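Local coordinates for GTPase activator-like protein (Chaetomium thermophilum, PDB 5HIU), which probably acts as a GTPase activator of the TSC2 family, this chain being its elongated, all-helical N-terminal part, at residues Met139-Thr144 / Asp204-Gly209; Leu145-Ala150 / Gln186-Val191. One frame throughout, in Å; residues are numbered along the deposited sequence.

Interaction 1: residues Met139-Thr144 / Asp204-Gly209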
# COMPACT_ATOMS: atom_id res chain seq x y z
N MET A 139 19.51 -0.72 8.34
CA MET A 139 18.78 0.04 7.37
C MET A 139 17.28 0.00 7.54
O MET A 139 16.67 1.06 7.56
CB MET A 139 19.10 -0.48 5.98
CG MET A 139 18.62 0.41 4.85
SD MET A 139 19.25 2.09 4.99
CE MET A 139 18.54 2.76 3.50
N PHE A 140 16.69 -1.18 7.62
CA PHE A 140 15.21 -1.33 7.63
C PHE A 140 14.52 -0.82 8.89
O PHE A 140 13.47 -0.16 8.81
CB PHE A 140 14.79 -2.79 7.36
CG PHE A 140 14.80 -3.13 5.90
CD1 PHE A 140 13.73 -2.80 5.09
CD2 PHE A 140 15.89 -3.75 5.33
CE1 PHE A 140 13.75 -3.09 3.74
CE2 PHE A 140 15.91 -4.04 3.98
CZ PHE A 140 14.84 -3.71 3.18
N PRO A 141 15.10 -1.12 10.06
CA PRO A 141 14.60 -0.51 11.28
C PRO A 141 14.66 1.00 11.25
O PRO A 141 13.81 1.66 11.85
CB PRO A 141 15.54 -1.05 12.35
CG PRO A 141 15.92 -2.40 11.85
CD PRO A 141 16.04 -2.22 10.36
N LEU A 142 15.68 1.55 10.59
CA LEU A 142 15.81 2.98 10.48
C LEU A 142 14.69 3.53 9.60
O LEU A 142 14.04 4.52 9.99
CB LEU A 142 17.15 3.37 9.90
CG LEU A 142 17.19 4.89 9.66
CD1 LEU A 142 17.51 5.60 10.96
CD2 LEU A 142 18.16 5.27 8.55
N LEU A 143 14.46 2.91 8.44
CA LEU A 143 13.38 3.37 7.54
C LEU A 143 12.04 3.35 8.24
O LEU A 143 11.24 4.28 8.11
CB LEU A 143 13.27 2.49 6.30
CG LEU A 143 14.49 2.48 5.38
CD1 LEU A 143 14.30 1.43 4.31
CD2 LEU A 143 14.79 3.84 4.77
N THR A 144 11.78 2.28 8.97
CA THR A 144 10.53 2.16 9.68
C THR A 144 10.40 3.28 10.70
O THR A 144 9.32 3.82 10.89
CB THR A 144 10.45 0.80 10.38
OG1 THR A 144 10.47 -0.23 9.37
CG2 THR A 144 9.18 0.69 11.24
N ASP A 204 12.34 -10.90 9.28
CA ASP A 204 10.89 -11.11 9.33
C ASP A 204 10.16 -10.13 10.27
O ASP A 204 9.04 -9.70 9.99
CB ASP A 204 10.58 -12.56 9.76
CG ASP A 204 11.05 -13.59 8.75
OD1 ASP A 204 11.19 -13.25 7.55
OD2 ASP A 204 11.30 -14.74 9.15
N ASP A 205 10.80 -9.80 11.39
CA ASP A 205 10.15 -8.99 12.41
C ASP A 205 10.16 -7.50 12.08
O ASP A 205 9.28 -6.76 12.53
CB ASP A 205 10.82 -9.23 13.77
CG ASP A 205 9.92 -8.83 14.94
OD1 ASP A 205 9.21 -7.81 14.85
OD2 ASP A 205 9.92 -9.54 15.96
N VAL A 206 11.15 -7.04 11.31
CA VAL A 206 11.18 -5.63 10.90
C VAL A 206 10.12 -5.42 9.81
O VAL A 206 9.49 -4.36 9.74
CB VAL A 206 12.56 -5.20 10.38
CG1 VAL A 206 12.57 -3.73 9.95
CG2 VAL A 206 13.62 -5.41 11.46
N ILE A 207 9.93 -6.43 8.98
CA ILE A 207 8.93 -6.38 7.94
C ILE A 207 7.53 -6.35 8.54
O ILE A 207 6.64 -5.61 8.07
CB ILE A 207 9.11 -7.55 6.95
CG1 ILE A 207 10.39 -7.36 6.14
CG2 ILE A 207 7.91 -7.67 6.02
CD1 ILE A 207 10.44 -6.06 5.34
N ALA A 208 7.33 -7.14 9.57
CA ALA A 208 6.10 -7.06 10.35
C ALA A 208 5.91 -5.61 10.79
O ALA A 208 4.84 -5.03 10.59
CB ALA A 208 6.16 -7.99 11.54
N GLY A 209 6.97 -5.01 11.33
CA GLY A 209 6.90 -3.61 11.72
C GLY A 209 6.60 -2.68 10.55
O GLY A 209 5.77 -1.75 10.62
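The pyrrolidine ring of Pro141 turns its N, CD and CG atoms to the two methyls of Val206. The Phe140 side chain packs on Val194 and Ile195 of helix 179-198 and on Ala202 of the following loop; toward Val206 it offers CB. The helices bearing these residues run side by side in an alpha-solenoid of stacked helices. The axes of 139-144 and 204-209 come within 9.7 Å and are nearly parallel, at 13° to each other. Such parallel neighbours, with an antiparallel helix between them in sequence, are characteristic of helical-repeat folds. Val206 carries most of the contact. Val206 CG1, anti to the backbone N, is 3.5 Å from Phe140 CB. Val206 CG1 is also 3.6 Å from Pro141 N. The other branch, Val206 CG2, sits 3.8 Å from Pro141 CG, where the two side chains cross at about a right angle. One turn on, Thr144 faces Gly209, and the CA atoms of Thr144 and Gly209 are 7.1 Å apart. Thr144 CG2 only just touches Gly209 O. The Thr144 hydroxyl is turned back to its own helix and does not bond to 204-209. Phe140 O takes Thr144 N and Thr144 OG1 on opposite faces of its carbonyl plane. Thr144 OG1 lies 3.1 Å from Phe140 O, with a C=O...OG1 angle of 144°, and is tilted 34° from that plane.

Interaction 2: residues Leu145-Ala150 / Gln186-Val191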
# COMPACT_ATOMS: atom_id res chain seq x y z
N LEU A 145 11.49 3.62 11.35
CA LEU A 145 11.47 4.69 12.32
C LEU A 145 11.10 6.00 11.61
O LEU A 145 10.13 6.67 11.96
CB LEU A 145 12.84 4.78 12.97
CG LEU A 145 13.08 5.83 14.05
CD1 LEU A 145 11.85 6.01 14.95
CD2 LEU A 145 14.31 5.41 14.85
N TRP A 146 11.86 6.30 10.58
CA TRP A 146 11.65 7.50 9.80
C TRP A 146 10.24 7.63 9.19
O TRP A 146 9.76 8.74 8.99
CB TRP A 146 12.70 7.53 8.69
CG TRP A 146 14.03 7.98 9.16
CD1 TRP A 146 14.43 8.20 10.45
CD2 TRP A 146 15.14 8.27 8.34
NE1 TRP A 146 15.73 8.62 10.46
CE2 TRP A 146 16.19 8.67 9.18
CE3 TRP A 146 15.36 8.24 6.97
CZ2 TRP A 146 17.43 9.03 8.70
CZ3 TRP A 146 16.59 8.58 6.49
CH2 TRP A 146 17.61 8.99 7.35
N LEU A 147 9.61 6.51 8.86
CA LEU A 147 8.26 6.53 8.33
C LEU A 147 7.32 7.13 9.35
O LEU A 147 6.49 7.97 9.02
CB LEU A 147 7.75 5.13 8.02
CG LEU A 147 7.77 4.66 6.58
CD1 LEU A 147 7.23 3.24 6.55
CD2 LEU A 147 6.93 5.57 5.71
N ASN A 148 7.45 6.65 10.58
CA ASN A 148 6.62 7.13 11.67
C ASN A 148 6.85 8.63 11.78
O ASN A 148 5.92 9.42 11.66
CB ASN A 148 6.98 6.40 12.95
CG ASN A 148 6.02 6.68 14.10
OD1 ASN A 148 4.81 6.77 13.93
ND2 ASN A 148 6.57 6.78 15.28
N GLN A 149 8.11 9.03 11.95
CA GLN A 149 8.45 10.44 12.04
C GLN A 149 7.84 11.17 10.86
O GLN A 149 7.12 12.15 11.06
CB GLN A 149 9.95 10.65 11.99
CG GLN A 149 10.69 10.45 13.31
CD GLN A 149 12.15 10.87 13.23
OE1 GLN A 149 12.56 11.70 12.38
NE2 GLN A 149 12.97 10.29 14.11
N ALA A 150 8.12 10.69 9.65
CA ALA A 150 7.83 11.49 8.46
C ALA A 150 6.34 11.66 8.29
O ALA A 150 5.84 12.76 8.04
CB ALA A 150 8.43 10.88 7.21
N GLN A 186 9.41 11.10 -0.71
CA GLN A 186 10.74 10.72 -1.08
C GLN A 186 11.21 9.54 -0.25
O GLN A 186 11.95 8.66 -0.75
CB GLN A 186 11.68 11.89 -0.91
CG GLN A 186 13.05 11.56 -1.44
CD GLN A 186 13.93 12.77 -1.57
OE1 GLN A 186 13.55 13.87 -1.19
NE2 GLN A 186 15.12 12.57 -2.12
N LEU A 187 10.76 9.49 1.00
CA LEU A 187 11.02 8.38 1.87
C LEU A 187 10.30 7.10 1.40
O LEU A 187 10.92 6.02 1.36
CB LEU A 187 10.62 8.74 3.31
CG LEU A 187 10.74 7.68 4.39
CD1 LEU A 187 12.16 7.19 4.58
CD2 LEU A 187 10.23 8.27 5.68
N PHE A 188 9.02 7.20 1.05
CA PHE A 188 8.29 6.06 0.47
C PHE A 188 9.06 5.55 -0.75
O PHE A 188 9.29 4.35 -0.89
CB PHE A 188 6.88 6.45 -0.02
CG PHE A 188 5.82 6.53 1.05
CD1 PHE A 188 5.56 5.47 1.87
CD2 PHE A 188 5.03 7.68 1.18
CE1 PHE A 188 4.57 5.55 2.82
CE2 PHE A 188 4.04 7.76 2.13
CZ PHE A 188 3.82 6.70 2.96
N ALA A 189 9.45 6.46 -1.63
CA ALA A 189 10.26 6.05 -2.78
C ALA A 189 11.49 5.27 -2.29
O ALA A 189 11.80 4.22 -2.82
CB ALA A 189 10.69 7.24 -3.63
N LEU A 190 12.15 5.77 -1.24
CA LEU A 190 13.36 5.11 -0.73
C LEU A 190 13.08 3.75 -0.16
O LEU A 190 13.88 2.84 -0.30
CB LEU A 190 14.05 5.96 0.33
CG LEU A 190 15.44 5.52 0.77
CD1 LEU A 190 16.41 5.60 -0.38
CD2 LEU A 190 15.92 6.41 1.90
N VAL A 191 11.95 3.61 0.51
CA VAL A 191 11.58 2.35 1.14
C VAL A 191 11.27 1.32 0.04
O VAL A 191 11.68 0.17 0.12
CB VAL A 191 10.34 2.51 2.04
CG1 VAL A 191 9.88 1.17 2.54
CG2 VAL A 191 10.63 3.42 3.20
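Leu187 is a knob that enters a hollow on helix 139-163. Trp146, Leu147 and Ala150 form three sides of the hollow, and Leu143 of interaction 1 forms the fourth. This is knobs-into-holes packing between antiparallel helices; the axes of 145-150 and 186-191 lie 10.5 Å apart at closest, at 160°. CG of Leu187 is anti to its backbone N, and its two methyls split the hollow. Leu187 CD2 goes deepest, 3.4 Å from Trp146 O and 3.5 Å from Ala150 CB. Leu187 CD1 lies near the plane of the Trp146 indole, at its edge, 4.1 Å from Trp146 CE3. The indole also makes an edge-to-face pair with Phe115 of helix 115-126. A second bump comes from helix 139-163: Leu147 extends CD2 to the Phe188 ring, with Leu147 CD2 3.7 Å from Phe188 CE1, and the two side chains cross at about a right angle. Leu210 and Met213 of helix 204-219 also touch Leu147. Phe188 in turn packs on Ala229 and Cys230 of helix 224-240. The touching residues are all buried, and every contact between side chains is apolar. The join therefore rests on close fit and exclusion of water, with no polar bond between the segments.

Overall arrangement
Both interactions use helix 139-163. Interaction 1 joins its first turns to the parallel helix 204-219, and interaction 2 joins its next turns to the antiparallel helix 179-198. Those two partners follow each other in the chain, and helix 139-163 packs against both. The contact centres are about 11 Å apart. Leu143, on a segment of interaction 1 but not touching 204-209, packs on interaction 2: Leu143 CD2 is 4.0 Å from Leu190 CD2, and Leu143 CB is 4.2 Å from Val191 CG2. Interaction 1 lies at the surface, whereas interaction 2 is buried. Their centres are about 16 Å and 13 Å from the centre of the chain. Both are structural packing within the solenoid.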